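Local coordinates for protein nicotinate-nucleotide diphosphorylase (Carboxylating) (Streptococcus pyogenes GA06023, PDB 5HUO) that probably catalyses the conversion of quinolinate and 5-phospho-alpha-D-ribose 1-diphosphate into nicotinate ribonucleotide, carbon dioxide and diphosphate on the route to NAD(+), at residues 236-241 with 260-265. Numbering follows the deposited sequence.
Sequences EAAAAG and TLIAGR
A238 meets R265 and I262 in a small van der Waals contact, part apolar and part methyl against guanidinium face, between the C-terminal ends of helices 231-240 and 252-262, two successive helices on the outside of the parallel strands in the alpha/beta-barrel-like C-terminal domain of the NadC family. It illustrates how a single methyl can serve as the meeting point of two helix ends, touching an isoleucine and the face of an arginine that folds back over it. The methyl CB of A238 points toward the second segment and lies 4.1 Å from CG1 of I262, while CG2 of the same isoleucine is almost as near. The same methyl also sits over the centre of one face of the R265 guanidinium, with CZ 4.1 Å from A238 CB. The arginine reaches this place from the loop beyond the helix: CG stands beside the backbone N (chi1 -81°), and bends at chi2 and chi3 turn the chain back along the helix end. NH2 then comes within 3.8 Å of A239 N, obliquely and with no hydrogen bond between the segments. NH1 gives I262 O a weak hydrogen bond (3.2 Å, 133°) that directs it back to the last residue of the preceding helix. That carbonyl also accepts R265 N (3.2 Å), closing the type I' turn from I262 to R265. The first helix ends differently, in a Schellman motif, with G241 at positive phi and its N bonded to A238 O (3.1 Å) and, weakly, to A237 O. A long, weak ion pair links R265 NH2 to E235, about one turn before A238 and A239 on helix 231-240. Beneath the methyl contact, A238 and I262 both rest on I245 of strand 244-248, the strand joining the two helices; A237 touches both I245 and V207, and A240 reaches I211 of helix 207-217.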
loop_
_atom_site.group_PDB
_atom_site.type_symbol
_atom_site.label_atom_id
_atom_site.label_comp_id
_atom_site.label_asym_id
_atom_site.label_seq_id
_atom_site.Cartn_x
_atom_site.Cartn_y
_atom_site.Cartn_z
ATOM N N GLU A 236 -15.768 -31.004 33.611
ATOM C CA GLU A 236 -16.587 -31.067 32.393
ATOM C C GLU A 236 -15.680 -31.028 31.151
ATOM O O GLU A 236 -15.732 -31.906 30.275
ATOM C CB GLU A 236 -17.592 -29.896 32.389
ATOM C CG GLU A 236 -18.898 -30.142 31.651
ATOM C CD GLU A 236 -19.850 -28.943 31.702
ATOM O OE1 GLU A 236 -19.775 -28.125 32.654
ATOM O OE2 GLU A 236 -20.685 -28.809 30.785
ATOM N N ALA A 237 -14.817 -30.016 31.144
ATOM C CA ALA A 237 -13.861 -29.753 30.061
ATOM C C ALA A 237 -12.872 -30.880 29.864
ATOM O O ALA A 237 -12.666 -31.304 28.750
ATOM C CB ALA A 237 -13.108 -28.482 30.332
ATOM N N ALA A 238 -12.259 -31.367 30.931
ATOM C CA ALA A 238 -11.304 -32.512 30.815
ATOM C C ALA A 238 -11.969 -33.751 30.223
ATOM O O ALA A 238 -11.408 -34.440 29.366
ATOM C CB ALA A 238 -10.698 -32.869 32.155
ATOM N N ALA A 239 -13.186 -34.011 30.685
ATOM C CA ALA A 239 -14.024 -35.127 30.171
ATOM C C ALA A 239 -14.307 -34.995 28.673
ATOM O O ALA A 239 -14.255 -35.966 27.933
ATOM C CB ALA A 239 -15.342 -35.201 30.926
ATOM N N ALA A 240 -14.582 -33.764 28.253
ATOM C CA ALA A 240 -14.837 -33.430 26.833
ATOM C C ALA A 240 -13.597 -33.604 25.900
ATOM O O ALA A 240 -13.733 -33.617 24.687
ATOM C CB ALA A 240 -15.395 -32.020 26.704
ATOM N N GLY A 241 -12.407 -33.726 26.481
ATOM C CA GLY A 241 -11.174 -34.031 25.733
ATOM C C GLY A 241 -10.476 -32.837 25.110
ATOM O O GLY A 241 -9.784 -32.991 24.107
ATOM N N THR A 260 -5.372 -32.724 40.124
ATOM C CA THR A 260 -5.666 -34.107 40.496
ATOM C C THR A 260 -6.920 -34.596 39.791
ATOM O O THR A 260 -6.975 -35.704 39.278
ATOM C CB THR A 260 -5.987 -34.178 41.989
ATOM O OG1 THR A 260 -4.874 -33.667 42.722
ATOM C CG2 THR A 260 -6.217 -35.595 42.411
ATOM N N LEU A 261 -7.917 -33.728 39.779
ATOM C CA LEU A 261 -9.157 -33.988 39.106
ATOM C C LEU A 261 -9.020 -34.210 37.597
ATOM O O LEU A 261 -9.634 -35.087 37.044
ATOM C CB LEU A 261 -10.056 -32.810 39.356
ATOM C CG LEU A 261 -11.432 -32.805 38.732
ATOM C CD1 LEU A 261 -12.249 -33.957 39.301
ATOM C CD2 LEU A 261 -12.094 -31.477 39.029
ATOM N N ILE A 262 -8.229 -33.384 36.941
ATOM C CA ILE A 262 -8.009 -33.491 35.498
ATOM C C ILE A 262 -7.171 -34.694 35.101
ATOM O O ILE A 262 -7.374 -35.259 34.055
ATOM C CB ILE A 262 -7.332 -32.220 34.965
ATOM C CG1 ILE A 262 -8.339 -31.050 34.998
ATOM C CG2 ILE A 262 -6.795 -32.429 33.544
ATOM C CD1 ILE A 262 -7.724 -29.675 34.785
ATOM N N ALA A 263 -6.189 -35.029 35.918
ATOM C CA ALA A 263 -5.394 -36.275 35.737
ATOM C C ALA A 263 -4.723 -36.389 34.370
ATOM O O ALA A 263 -4.687 -37.453 33.757
ATOM C CB ALA A 263 -6.266 -37.499 35.980
ATOM N N GLY A 264 -4.212 -35.269 33.882
ATOM C CA GLY A 264 -3.423 -35.252 32.630
ATOM C C GLY A 264 -4.230 -35.443 31.364
ATOM O O GLY A 264 -3.677 -35.685 30.307
ATOM N N ARG A 265 -5.543 -35.302 31.471
ATOM C CA ARG A 265 -6.423 -35.421 30.298
ATOM C C ARG A 265 -6.357 -34.204 29.370
ATOM O O ARG A 265 -6.688 -34.284 28.180
ATOM C CB ARG A 265 -7.869 -35.700 30.730
ATOM C CG ARG A 265 -8.087 -37.184 31.045
ATOM C CD ARG A 265 -8.718 -37.367 32.407
ATOM N NE ARG A 265 -10.153 -37.147 32.417
ATOM C CZ ARG A 265 -10.853 -36.742 33.477
ATOM N NH1 ARG A 265 -10.284 -36.496 34.641
ATOM N NH2 ARG A 265 -12.158 -36.557 33.365
#